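Local coordinates for transcriptional regulator, SorC family (Enterococcus faecalis, PDB 2O0M), which probably regulates transcription by binding DNA through one domain and a carbohydrate effector through another, at residues N144-M149 with A236-H241; R177-E182 with L206-Q211; M249-M255 with E271-F276; F277-G281 with A318-N322. All coordinates share one frame; numbering follows the deposited sequence.

All four contacts lie in the probable sugar-binding domain and illustrate how a Rossmann-like fold is knitted together. Contact 1 pairs parallel strands in the sheet, and the chain between its two halves makes contact 2. Contacts 3 and 4 follow in turn. Contact 3 shares the sheet with contact 1, since strands 238-245 and 270-272 are neighbours, and contact 4 takes up the next turn, after strand 275-277, and packs it on helix 313-320. Centres of contacts 2 and 3 are about 12 Å apart, joined by salt bridges from Glu182 to Arg252 and Arg253; those of contacts 2 and 4 are about 24 Å apart. Packing of Phe273 and Tyr319 on His241 brings contacts 1, 3 and 4 together around one cluster of rings.

Contact 1 (N144-M149 with A236-H241); sequences NTIAVM and ANCVVH
Thr145, Ala147 and Met149 alternate with Cys238 and Val240 in a run of backbone hydrogen bonds that joins two parallel strands. Cys238 N gives its hydrogen to Thr145 O over 3.3 Å, and Ala147 N answers with a nearly straight bond to Cys238 O (2.9 Å, 167° at the hydrogen). Val240 N then reaches Ala147 O at 3.0 Å, and Met149 N closes the run on Val240 O at 3.1 Å.

Side chains follow the same alternation. Ile146, Val148, Cys238 and Val240 occupy one face of the sheet, Ala147 and Val239 the other. On the first face the SG of Cys238, turned anti to the backbone N (chi1 179°), lies 3.8 Å from Ile146 CG2. Ile146 CG2 also meets Val240 CG2 at 4.0 Å, the two side chains running alongside each other in the same direction. On the face of Ala147 and Val239, Ala147 CB rests against Ala236 CB at 3.9 Å, a small-to-small contact just ahead of the second strand.

Further out, Val148 is packed by Ile191, Ser192 and Met195 of helix 188-199, while Cys238 and Val240 lean on Tyr302 and Ile306 of strand 302-306. Strand 169-175 bonds to the other edge of strand 142-148, as Ile146 does with Leu172 and Val174. The chemistry is that of an interior strand pair in a Rossmann-like sheet: backbone polar groups are spent on neighbouring strands, and the side chains of 146-148 and 238-240 meet through aliphatic groups and a thiol, so cohesion comes from regular bonding and apolar burial together.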
loop_
_atom_site.group_PDB
_atom_site.type_symbol
_atom_site.label_atom_id
_atom_site.label_comp_id
_atom_site.label_asym_id
_atom_site.label_seq_id
_atom_site.Cartn_x
_atom_site.Cartn_y
_atom_site.Cartn_z
ATOM N N ASN A 144 12.946 -10.664 7.416
ATOM C CA ASN A 144 12.011 -9.549 7.294
ATOM C C ASN A 144 10.681 -10.026 6.751
ATOM O O ASN A 144 10.644 -10.920 5.909
ATOM C CB ASN A 144 12.580 -8.505 6.340
ATOM C CG ASN A 144 13.947 -8.012 6.764
ATOM O OD1 ASN A 144 14.936 -8.112 6.011
ATOM N ND2 ASN A 144 14.018 -7.488 7.970
ATOM N N THR A 145 9.599 -9.436 7.254
ATOM C CA THR A 145 8.263 -9.670 6.720
ATOM C C THR A 145 7.711 -8.333 6.212
ATOM O O THR A 145 7.598 -7.366 6.969
ATOM C CB THR A 145 7.349 -10.307 7.762
ATOM O OG1 THR A 145 7.897 -11.574 8.158
ATOM C CG2 THR A 145 5.929 -10.494 7.220
ATOM N N ILE A 146 7.420 -8.302 4.913
ATOM C CA ILE A 146 6.927 -7.121 4.223
ATOM C C ILE A 146 5.467 -7.338 3.847
ATOM O O ILE A 146 5.149 -8.203 3.027
ATOM C CB ILE A 146 7.729 -6.823 2.949
ATOM C CG1 ILE A 146 9.215 -6.657 3.266
ATOM C CG2 ILE A 146 7.201 -5.571 2.257
ATOM C CD1 ILE A 146 10.033 -7.909 3.079
ATOM N N ALA A 147 4.590 -6.549 4.458
ATOM C CA ALA A 147 3.159 -6.625 4.216
ATOM C C ALA A 147 2.792 -5.613 3.145
ATOM O O ALA A 147 3.142 -4.436 3.238
ATOM C CB ALA A 147 2.401 -6.361 5.468
ATOM N N VAL A 148 2.082 -6.067 2.122
ATOM C CA VAL A 148 1.816 -5.218 0.974
ATOM C C VAL A 148 0.331 -5.128 0.640
ATOM O O VAL A 148 -0.436 -6.066 0.863
ATOM C CB VAL A 148 2.575 -5.691 -0.269
ATOM C CG1 VAL A 148 4.082 -5.688 -0.018
ATOM C CG2 VAL A 148 2.120 -7.065 -0.697
HETATM N N MSE A 149 -0.063 -3.964 0.130
HETATM C CA MSE A 149 -1.344 -3.801 -0.519
HETATM C C MSE A 149 -1.235 -3.989 -2.029
HETATM O O MSE A 149 -0.147 -3.976 -2.599
HETATM C CB MSE A 149 -1.966 -2.445 -0.184
HETATM C CG MSE A 149 -2.350 -2.307 1.267
HETATM SE SE MSE A 149 -3.784 -3.497 1.872
HETATM C CE MSE A 149 -5.186 -2.800 0.836
ATOM N N ALA A 236 4.849 -8.001 10.799
ATOM C CA ALA A 236 5.574 -7.364 9.701
ATOM C C ALA A 236 6.435 -6.215 10.232
ATOM O O ALA A 236 5.991 -5.445 11.068
ATOM C CB ALA A 236 4.613 -6.842 8.674
ATOM N N ASN A 237 7.667 -6.120 9.749
ATOM C CA ASN A 237 8.528 -4.965 10.058
ATOM C C ASN A 237 8.615 -3.950 8.907
ATOM O O ASN A 237 9.287 -2.937 9.019
ATOM C CB ASN A 237 9.934 -5.404 10.519
ATOM C CG ASN A 237 10.733 -6.137 9.449
ATOM O OD1 ASN A 237 10.182 -6.865 8.615
ATOM N ND2 ASN A 237 12.063 -5.972 9.499
ATOM N N CYS A 238 7.908 -4.231 7.815
ATOM C CA CYS A 238 7.825 -3.329 6.678
ATOM C C CYS A 238 6.423 -3.400 6.065
ATOM O O CYS A 238 5.803 -4.478 6.036
ATOM C CB CYS A 238 8.890 -3.713 5.663
ATOM S SG CYS A 238 8.946 -2.735 4.158
ATOM N N VAL A 239 5.914 -2.247 5.630
ATOM C CA VAL A 239 4.652 -2.176 4.903
ATOM C C VAL A 239 4.849 -1.304 3.675
ATOM O O VAL A 239 5.432 -0.233 3.770
ATOM C CB VAL A 239 3.512 -1.606 5.765
ATOM C CG1 VAL A 239 2.209 -1.492 4.962
ATOM C CG2 VAL A 239 3.255 -2.493 6.966
ATOM N N VAL A 240 4.345 -1.770 2.540
ATOM C CA VAL A 240 4.378 -0.998 1.294
ATOM C C VAL A 240 2.966 -0.944 0.723
ATOM O O VAL A 240 2.267 -1.964 0.648
ATOM C CB VAL A 240 5.357 -1.567 0.235
ATOM C CG1 VAL A 240 5.458 -0.607 -0.916
ATOM C CG2 VAL A 240 6.715 -1.824 0.847
ATOM N N HIS A 241 2.537 0.260 0.340
ATOM C CA HIS A 241 1.184 0.455 -0.141
ATOM C C HIS A 241 1.100 1.640 -1.081
ATOM O O HIS A 241 1.993 2.481 -1.097
ATOM C CB HIS A 241 0.254 0.660 1.055
ATOM C CG HIS A 241 0.458 1.963 1.770
ATOM N ND1 HIS A 241 1.518 2.206 2.616
ATOM C CD2 HIS A 241 -0.290 3.091 1.773
ATOM C CE1 HIS A 241 1.423 3.434 3.096
ATOM N NE2 HIS A 241 0.320 3.983 2.620
#

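Contact 2 (R177-E182 with L206-Q211); sequences RGGIGE and LYVPEQ
Leu206 and Glu210 grip the glycine-rich loop Arg177-Glu182 from two ends. At the first, Leu206 CD2 touches Gly178 N at 3.9 Å, a methyl laid on bare backbone. At the other, Glu210 does most of the work. Glu210 CB and CG pass close to Glu182 O, each at 3.5 Å. The chain then bends at chi2 (-74°), which brings the carboxylate up to the peptide N-H groups of the opposing loop. Glu210 OE1 accepts Glu182 N at 2.9 Å and Glu210 OE2 accepts Ile180 N at 3.1 Å. Neither donor lies in the carboxylate plane: each comes from above it, 43° out for Glu182 and 55° for Ile180. Glu210 OE2 is also reached by a water that donates to it and to Arg177 O, and a second water accepts from Gly179 N beside it. Two backbone donors with separate oxygens to bind should fix the rotation of the carboxylate and would be expected to favour its charged form.

Gln211 adds a weak bond, NE2 to Gly181 O at 3.0 Å, while the same nitrogen has a weak bond to Arg253 O. The carboxylate of Glu182 has other partners, salt bridges to Arg252 and Arg253, and lies near a phosphate ion probably from the crystallisation liquor. Both segments follow parallel strands, 169-175 and 202-203, so these are paired loops at the C-terminal edge of a Rossmann-like sheet, where such folds commonly bind ligands; an effector pocket nearby is possible.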
loop_
_atom_site.group_PDB
_atom_site.type_symbol
_atom_site.label_atom_id
_atom_site.label_comp_id
_atom_site.label_asym_id
_atom_site.label_seq_id
_atom_site.Cartn_x
_atom_site.Cartn_y
_atom_site.Cartn_z
ATOM N N ARG A 177 -3.751 -7.012 3.969
ATOM C CA ARG A 177 -5.173 -7.211 4.208
ATOM C C ARG A 177 -5.768 -8.286 3.318
ATOM O O ARG A 177 -5.388 -8.422 2.170
ATOM C CB ARG A 177 -5.956 -5.916 3.926
ATOM C CG ARG A 177 -5.835 -4.860 4.977
ATOM C CD ARG A 177 -6.480 -5.329 6.275
ATOM N NE ARG A 177 -6.729 -4.237 7.209
ATOM C CZ ARG A 177 -7.843 -3.515 7.294
ATOM N NH1 ARG A 177 -8.881 -3.725 6.487
ATOM N NH2 ARG A 177 -7.910 -2.561 8.203
ATOM N N GLY A 178 -6.768 -8.983 3.852
ATOM C CA GLY A 178 -7.634 -9.835 3.048
ATOM C C GLY A 178 -9.003 -9.198 2.882
ATOM O O GLY A 178 -9.333 -8.230 3.558
ATOM N N GLY A 179 -9.805 -9.730 1.967
ATOM C CA GLY A 179 -11.196 -9.283 1.825
ATOM C C GLY A 179 -11.336 -7.875 1.300
ATOM O O GLY A 179 -12.228 -7.129 1.692
ATOM N N ILE A 180 -10.439 -7.505 0.394
ATOM C CA ILE A 180 -10.408 -6.137 -0.115
ATOM C C ILE A 180 -11.300 -5.925 -1.339
ATOM O O ILE A 180 -11.746 -4.806 -1.590
ATOM C CB ILE A 180 -8.953 -5.710 -0.414
ATOM C CG1 ILE A 180 -8.139 -5.650 0.887
ATOM C CG2 ILE A 180 -8.900 -4.370 -1.157
ATOM C CD1 ILE A 180 -8.513 -4.526 1.819
ATOM N N GLY A 181 -11.545 -6.981 -2.109
ATOM C CA GLY A 181 -12.461 -6.907 -3.246
ATOM C C GLY A 181 -11.823 -6.618 -4.603
ATOM O O GLY A 181 -12.532 -6.340 -5.575
ATOM N N GLU A 182 -10.500 -6.692 -4.698
ATOM C CA GLU A 182 -9.849 -6.487 -5.994
ATOM C C GLU A 182 -9.921 -7.730 -6.881
ATOM O O GLU A 182 -10.141 -8.836 -6.401
ATOM C CB GLU A 182 -8.382 -6.104 -5.842
ATOM C CG GLU A 182 -8.137 -4.797 -5.116
ATOM C CD GLU A 182 -8.474 -3.537 -5.908
ATOM O OE1 GLU A 182 -8.974 -3.593 -7.047
ATOM O OE2 GLU A 182 -8.216 -2.462 -5.356
ATOM N N LEU A 206 -2.542 -15.156 1.765
ATOM C CA LEU A 206 -3.592 -15.280 2.748
ATOM C C LEU A 206 -4.793 -15.792 1.982
ATOM O O LEU A 206 -5.318 -15.101 1.107
ATOM C CB LEU A 206 -3.882 -13.928 3.396
ATOM C CG LEU A 206 -5.050 -13.874 4.379
ATOM C CD1 LEU A 206 -4.810 -14.747 5.597
ATOM C CD2 LEU A 206 -5.259 -12.440 4.797
ATOM N N TYR A 207 -5.209 -17.017 2.279
ATOM C CA TYR A 207 -6.184 -17.694 1.431
ATOM C C TYR A 207 -7.590 -17.341 1.886
ATOM O O TYR A 207 -8.366 -18.171 2.344
ATOM C CB TYR A 207 -5.875 -19.197 1.355
ATOM C CG TYR A 207 -4.777 -19.470 0.344
ATOM C CD1 TYR A 207 -3.514 -19.865 0.724
ATOM C CD2 TYR A 207 -5.003 -19.299 -1.010
ATOM C CE1 TYR A 207 -2.512 -20.107 -0.226
ATOM C CE2 TYR A 207 -3.992 -19.541 -1.978
ATOM C CZ TYR A 207 -2.759 -19.936 -1.577
ATOM O OH TYR A 207 -1.795 -20.155 -2.556
ATOM N N VAL A 208 -7.884 -16.051 1.751
ATOM C CA VAL A 208 -9.174 -15.475 2.058
ATOM C C VAL A 208 -9.677 -14.883 0.749
ATOM O O VAL A 208 -8.960 -14.120 0.115
ATOM C CB VAL A 208 -9.023 -14.371 3.138
ATOM C CG1 VAL A 208 -10.313 -13.578 3.300
ATOM C CG2 VAL A 208 -8.615 -14.990 4.467
ATOM N N PRO A 209 -10.875 -15.278 0.288
ATOM C CA PRO A 209 -11.374 -14.651 -0.940
ATOM C C PRO A 209 -11.475 -13.125 -0.842
ATOM O O PRO A 209 -11.699 -12.594 0.241
ATOM C CB PRO A 209 -12.758 -15.270 -1.106
ATOM C CG PRO A 209 -12.649 -16.603 -0.420
ATOM C CD PRO A 209 -11.790 -16.325 0.778
ATOM N N GLU A 210 -11.294 -12.431 -1.964
ATOM C CA GLU A 210 -11.353 -10.967 -1.971
ATOM C C GLU A 210 -12.749 -10.442 -1.682
ATOM O O GLU A 210 -12.902 -9.345 -1.153
ATOM C CB GLU A 210 -10.827 -10.406 -3.292
ATOM C CG GLU A 210 -9.322 -10.318 -3.338
ATOM C CD GLU A 210 -8.783 -9.177 -2.490
ATOM O OE1 GLU A 210 -8.535 -8.091 -3.041
ATOM O OE2 GLU A 210 -8.630 -9.358 -1.268
ATOM N N GLN A 211 -13.753 -11.234 -2.048
ATOM C CA GLN A 211 -15.129 -11.044 -1.608
ATOM C C GLN A 211 -15.544 -12.325 -0.886
ATOM O O GLN A 211 -15.365 -13.418 -1.425
ATOM C CB GLN A 211 -16.045 -10.787 -2.811
ATOM C CG GLN A 211 -16.081 -9.329 -3.284
ATOM C CD GLN A 211 -15.075 -8.998 -4.378
ATOM O OE1 GLN A 211 -14.235 -9.836 -4.752
ATOM N NE2 GLN A 211 -15.147 -7.757 -4.900
HETATM O O HOH W 1 -6.195 -8.621 -0.452
HETATM O O HOH W 2 -8.366 -11.570 0.351
HETATM O O HOH W 3 -12.555 -9.999 -6.595
#

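Contact 3 (M249-M255 with E271-F276); sequences MAARRKM and ESFGYF. With PO4 (phosphate ion), chain B.
Both terminal nitrogens of Arg253 converge on one carboxylate oxygen of Glu271, rather than taking one oxygen each. Arg253 NH1 lies 2.8 Å from Glu271 OE2 and Arg253 NH2 3.0 Å from it; each hydrogen bond is weak taken singly, but together they form a salt bridge. OE2 sits at the edge of the guanidinium, near its plane, with the carboxylate turned almost perpendicular (85°). Gly274 N donates to OE2 as well, on the anti side but tilted out of the carboxylate plane, so three N-H groups hold one buried oxygen and would be expected to keep it ionised. The arginine gets there with its chain extended from CG to NE.

Apolar contacts flank the charge. Glu271 CG lies over one face of the Phe276 ring, toward its rim, and the selenium of Met255, a selenomethionine, meets Phe276 CZ obliquely at 3.6 Å, a Met-aromatic contact. Arg252, whose NE is bridged to Glu182, binds a phosphate ion that Lys312 and Thr153 also hold: Arg252 NH1 meets phosphate O4 at 2.8 Å, almost straight (176°). Structurally, a helix ending in a Schellman motif at Lys254 is pinned to a beta-hairpin with a two-residue loop, its type I' turn spanning Ser272 to Tyr275, beside a phosphate, probably from the crystallisation liquor, that may mark a pocket.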
loop_
_atom_site.group_PDB
_atom_site.type_symbol
_atom_site.label_atom_id
_atom_site.label_comp_id
_atom_site.label_asym_id
_atom_site.label_seq_id
_atom_site.Cartn_x
_atom_site.Cartn_y
_atom_site.Cartn_z
HETATM N N MSE A 249 -11.842 3.589 -6.023
HETATM C CA MSE A 249 -11.583 2.333 -5.308
HETATM C C MSE A 249 -12.869 1.609 -4.984
HETATM O O MSE A 249 -12.972 0.408 -5.183
HETATM C CB MSE A 249 -10.827 2.553 -3.978
HETATM C CG MSE A 249 -9.397 2.984 -4.077
HETATM SE SE MSE A 249 -8.218 1.758 -5.033
HETATM C CE MSE A 249 -9.065 0.294 -4.851
ATOM N N ALA A 250 -13.856 2.342 -4.481
ATOM C CA ALA A 250 -15.126 1.741 -4.103
ATOM C C ALA A 250 -15.824 1.072 -5.288
ATOM O O ALA A 250 -16.374 -0.022 -5.161
ATOM C CB ALA A 250 -16.038 2.789 -3.458
ATOM N N ALA A 251 -15.791 1.725 -6.445
ATOM C CA ALA A 251 -16.376 1.157 -7.654
ATOM C C ALA A 251 -15.582 -0.045 -8.165
ATOM O O ALA A 251 -16.158 -1.085 -8.510
ATOM C CB ALA A 251 -16.459 2.215 -8.734
ATOM N N ARG A 252 -14.261 0.093 -8.218
ATOM C CA ARG A 252 -13.430 -0.986 -8.754
ATOM C C ARG A 252 -13.566 -2.266 -7.929
ATOM O O ARG A 252 -13.602 -3.380 -8.482
ATOM C CB ARG A 252 -11.960 -0.583 -8.822
ATOM C CG ARG A 252 -11.129 -1.582 -9.572
ATOM C CD ARG A 252 -9.740 -1.051 -9.830
ATOM N NE ARG A 252 -8.909 -1.110 -8.634
ATOM C CZ ARG A 252 -7.780 -0.426 -8.472
ATOM N NH1 ARG A 252 -7.334 0.409 -9.423
ATOM N NH2 ARG A 252 -7.087 -0.571 -7.360
ATOM N N ARG A 253 -13.605 -2.084 -6.612
ATOM C CA ARG A 253 -13.732 -3.189 -5.648
ATOM C C ARG A 253 -15.158 -3.705 -5.483
ATOM O O ARG A 253 -15.413 -4.584 -4.654
ATOM C CB ARG A 253 -13.186 -2.746 -4.290
ATOM C CG ARG A 253 -11.668 -2.503 -4.304
ATOM C CD ARG A 253 -11.238 -1.871 -2.998
ATOM N NE ARG A 253 -9.794 -1.639 -2.892
ATOM C CZ ARG A 253 -9.230 -1.100 -1.813
ATOM N NH1 ARG A 253 -9.994 -0.756 -0.779
ATOM N NH2 ARG A 253 -7.914 -0.917 -1.766
ATOM N N LYS A 254 -16.084 -3.159 -6.265
ATOM C CA LYS A 254 -17.479 -3.608 -6.271
ATOM C C LYS A 254 -18.095 -3.572 -4.870
ATOM O O LYS A 254 -18.746 -4.533 -4.414
ATOM C CB LYS A 254 -17.596 -4.995 -6.916
ATOM C CG LYS A 254 -17.010 -5.038 -8.319
ATOM C CD LYS A 254 -17.276 -6.352 -9.031
ATOM C CE LYS A 254 -16.601 -6.379 -10.394
ATOM N NZ LYS A 254 -17.019 -5.253 -11.288
HETATM N N MSE A 255 -17.896 -2.444 -4.195
HETATM C CA MSE A 255 -18.499 -2.226 -2.891
HETATM C C MSE A 255 -20.017 -2.146 -3.066
HETATM O O MSE A 255 -20.515 -1.887 -4.161
HETATM C CB MSE A 255 -17.929 -0.968 -2.230
HETATM C CG MSE A 255 -16.448 -1.092 -1.923
HETATM SE SE MSE A 255 -15.753 0.377 -0.859
HETATM C CE MSE A 255 -16.471 -0.196 0.734
ATOM N N GLU A 271 -8.287 6.456 -0.054
ATOM C CA GLU A 271 -8.368 5.129 0.536
ATOM C C GLU A 271 -6.953 4.614 0.815
ATOM O O GLU A 271 -5.996 4.891 0.071
ATOM C CB GLU A 271 -9.096 4.169 -0.422
ATOM C CG GLU A 271 -9.317 2.752 0.121
ATOM C CD GLU A 271 -8.119 1.846 0.001
ATOM O OE1 GLU A 271 -7.176 2.173 -0.752
ATOM O OE2 GLU A 271 -8.114 0.787 0.667
ATOM N N SER A 272 -6.826 3.857 1.896
ATOM C CA SER A 272 -5.626 3.059 2.113
ATOM C C SER A 272 -5.921 1.976 3.150
ATOM O O SER A 272 -6.553 2.251 4.178
ATOM C CB SER A 272 -4.464 3.938 2.566
ATOM O OG SER A 272 -3.250 3.253 2.448
ATOM N N PHE A 273 -5.493 0.750 2.861
ATOM C CA PHE A 273 -5.671 -0.404 3.775
ATOM C C PHE A 273 -7.136 -0.715 4.109
ATOM O O PHE A 273 -7.420 -1.376 5.117
ATOM C CB PHE A 273 -4.903 -0.216 5.084
ATOM C CG PHE A 273 -3.477 0.184 4.923
ATOM C CD1 PHE A 273 -2.518 -0.737 4.558
ATOM C CD2 PHE A 273 -3.082 1.477 5.201
ATOM C CE1 PHE A 273 -1.178 -0.345 4.432
ATOM C CE2 PHE A 273 -1.756 1.860 5.070
ATOM C CZ PHE A 273 -0.824 0.955 4.689
ATOM N N GLY A 274 -8.068 -0.261 3.276
ATOM C CA GLY A 274 -9.487 -0.467 3.549
ATOM C C GLY A 274 -10.090 0.555 4.488
ATOM O O GLY A 274 -11.184 0.322 5.053
ATOM N N TYR A 275 -9.375 1.665 4.676
ATOM C CA TYR A 275 -9.900 2.849 5.360
ATOM C C TYR A 275 -10.117 3.950 4.345
ATOM O O TYR A 275 -9.319 4.100 3.416
ATOM C CB TYR A 275 -8.930 3.358 6.430
ATOM C CG TYR A 275 -8.592 2.327 7.492
ATOM C CD1 TYR A 275 -9.275 2.278 8.698
ATOM C CD2 TYR A 275 -7.590 1.390 7.274
ATOM C CE1 TYR A 275 -8.964 1.330 9.661
ATOM C CE2 TYR A 275 -7.273 0.437 8.219
ATOM C CZ TYR A 275 -7.948 0.409 9.419
ATOM O OH TYR A 275 -7.608 -0.548 10.354
ATOM N N PHE A 276 -11.185 4.728 4.532
ATOM C CA PHE A 276 -11.481 5.858 3.653
ATOM C C PHE A 276 -11.372 7.171 4.410
ATOM O O PHE A 276 -11.864 7.275 5.522
ATOM C CB PHE A 276 -12.873 5.695 3.043
ATOM C CG PHE A 276 -12.958 4.544 2.094
ATOM C CD1 PHE A 276 -12.785 4.748 0.734
ATOM C CD2 PHE A 276 -13.122 3.244 2.563
ATOM C CE1 PHE A 276 -12.818 3.699 -0.144
ATOM C CE2 PHE A 276 -13.143 2.173 1.680
ATOM C CZ PHE A 276 -12.995 2.398 0.332
HETATM P P PO4 B . -4.325 2.245 -7.643
HETATM O O1 PO4 B . -4.761 3.641 -7.392
HETATM O O2 PO4 B . -2.850 2.113 -7.735
HETATM O O3 PO4 B . -4.932 1.339 -6.618
HETATM O O4 PO4 B . -4.929 1.783 -8.934
#

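Contact 4 (F277-G281 with A318-N322); sequences FDEEG and AYMKN
A type I beta turn, Asp278 to Gly281, links antiparallel strands 275-277 and 283-286 and packs against helix 313-320 and the residues that follow it, with Ala318 and Lys321 doing much of the touching. Ala318 CB nestles against Asp278 O at 3.4 Å, while Ala318 O receives a CA-H...O contact from Gly281 CA, also at 3.4 Å. Gly281 has no side chain to keep its CA from Ala318 O, and its positive phi of 83° suits a glycine.

Before the turn, Phe277 and Tyr319 make a T-shaped stack: the edge of the tyrosine ring meets the face of the phenylalanine, with Tyr319 CD1 3.7 Å from Phe277 CE2 and the planes 81° apart. Tyr319 also packs on His241, joining this outer turn to the sheet.

Lys321, extended beyond CG, reaches back along the turn to its backbone. Lys321 NZ donates to Glu279 O at 2.7 Å, in the carbonyl plane and on a lone pair. Its ion pair with Glu280 is long. A water mediates more closely, accepting from Lys321 NZ at 2.8 Å and donating to Glu280 OE2 at 2.6 Å.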
loop_
_atom_site.group_PDB
_atom_site.type_symbol
_atom_site.label_atom_id
_atom_site.label_comp_id
_atom_site.label_asym_id
_atom_site.label_seq_id
_atom_site.Cartn_x
_atom_site.Cartn_y
_atom_site.Cartn_z
ATOM N N PHE A 277 -10.727 8.158 3.789
ATOM C CA PHE A 277 -10.385 9.424 4.450
ATOM C C PHE A 277 -10.991 10.620 3.714
ATOM O O PHE A 277 -10.936 10.692 2.493
ATOM C CB PHE A 277 -8.867 9.608 4.494
ATOM C CG PHE A 277 -8.130 8.452 5.113
ATOM C CD1 PHE A 277 -7.736 8.489 6.451
ATOM C CD2 PHE A 277 -7.816 7.325 4.356
ATOM C CE1 PHE A 277 -7.052 7.428 7.013
ATOM C CE2 PHE A 277 -7.140 6.260 4.921
ATOM C CZ PHE A 277 -6.761 6.308 6.261
ATOM N N ASP A 278 -11.550 11.572 4.459
ATOM C CA ASP A 278 -11.985 12.822 3.844
ATOM C C ASP A 278 -10.801 13.789 3.765
ATOM O O ASP A 278 -9.693 13.439 4.177
ATOM C CB ASP A 278 -13.213 13.422 4.558
ATOM C CG ASP A 278 -12.926 13.878 5.980
ATOM O OD1 ASP A 278 -11.752 14.068 6.349
ATOM O OD2 ASP A 278 -13.902 14.061 6.739
ATOM N N GLU A 279 -11.016 14.980 3.210
ATOM C CA GLU A 279 -9.901 15.909 2.955
ATOM C C GLU A 279 -9.237 16.412 4.248
ATOM O O GLU A 279 -8.063 16.792 4.245
ATOM C CB GLU A 279 -10.335 17.076 2.052
ATOM C CG GLU A 279 -11.079 18.202 2.727
ATOM C CD GLU A 279 -11.315 19.381 1.794
ATOM O OE1 GLU A 279 -12.093 20.284 2.171
ATOM O OE2 GLU A 279 -10.734 19.401 0.682
ATOM N N GLU A 280 -9.983 16.388 5.349
ATOM C CA GLU A 280 -9.415 16.703 6.663
ATOM C C GLU A 280 -8.552 15.578 7.242
ATOM O O GLU A 280 -7.977 15.726 8.317
ATOM C CB GLU A 280 -10.519 17.099 7.645
ATOM C CG GLU A 280 -11.203 18.405 7.275
ATOM C CD GLU A 280 -10.224 19.563 7.145
ATOM O OE1 GLU A 280 -10.164 20.179 6.055
ATOM O OE2 GLU A 280 -9.501 19.840 8.127
ATOM N N GLY A 281 -8.459 14.455 6.531
ATOM C CA GLY A 281 -7.702 13.298 7.000
ATOM C C GLY A 281 -8.470 12.411 7.967
ATOM O O GLY A 281 -7.917 11.471 8.528
ATOM N N ALA A 318 -4.865 13.815 1.597
ATOM C CA ALA A 318 -5.848 13.403 2.596
ATOM C C ALA A 318 -5.331 12.248 3.446
ATOM O O ALA A 318 -5.517 12.225 4.668
ATOM C CB ALA A 318 -7.157 13.036 1.933
ATOM N N TYR A 319 -4.687 11.279 2.803
ATOM C CA TYR A 319 -4.147 10.143 3.550
ATOM C C TYR A 319 -2.913 10.570 4.345
ATOM O O TYR A 319 -2.752 10.190 5.502
ATOM C CB TYR A 319 -3.775 8.948 2.654
ATOM C CG TYR A 319 -2.977 7.956 3.462
ATOM C CD1 TYR A 319 -3.609 7.114 4.381
ATOM C CD2 TYR A 319 -1.589 7.937 3.408
ATOM C CE1 TYR A 319 -2.879 6.241 5.188
ATOM C CE2 TYR A 319 -0.852 7.071 4.202
ATOM C CZ TYR A 319 -1.492 6.225 5.090
ATOM O OH TYR A 319 -0.738 5.374 5.884
HETATM N N MSE A 320 -2.020 11.327 3.720
HETATM C CA MSE A 320 -0.718 11.577 4.332
HETATM C C MSE A 320 -0.813 12.411 5.613
HETATM O O MSE A 320 0.122 12.404 6.425
HETATM C CB MSE A 320 0.253 12.193 3.309
HETATM C CG MSE A 320 0.664 11.232 2.198
HETATM SE SE MSE A 320 1.722 9.714 2.789
HETATM C CE MSE A 320 3.072 10.723 3.710
ATOM N N LYS A 321 -1.944 13.098 5.804
ATOM C CA LYS A 321 -2.174 13.942 6.988
ATOM C C LYS A 321 -1.901 13.217 8.290
ATOM O O LYS A 321 -1.261 13.783 9.201
ATOM C CB LYS A 321 -3.609 14.478 7.007
ATOM C CG LYS A 321 -3.772 15.762 6.260
ATOM C CD LYS A 321 -5.165 16.327 6.398
ATOM C CE LYS A 321 -5.222 17.759 5.916
ATOM N NZ LYS A 321 -6.602 18.296 5.870
ATOM N N ASN A 322 -2.381 11.978 8.368
ATOM C CA ASN A 322 -2.231 11.134 9.554
ATOM C C ASN A 322 -1.332 9.900 9.362
ATOM O O ASN A 322 -1.348 9.002 10.199
ATOM C CB ASN A 322 -3.618 10.701 10.063
ATOM C CG ASN A 322 -4.249 9.549 9.240
ATOM O OD1 ASN A 322 -3.736 9.123 8.184
ATOM N ND2 ASN A 322 -5.383 9.048 9.736
HETATM O O HOH W 4 -7.074 18.865 8.529
#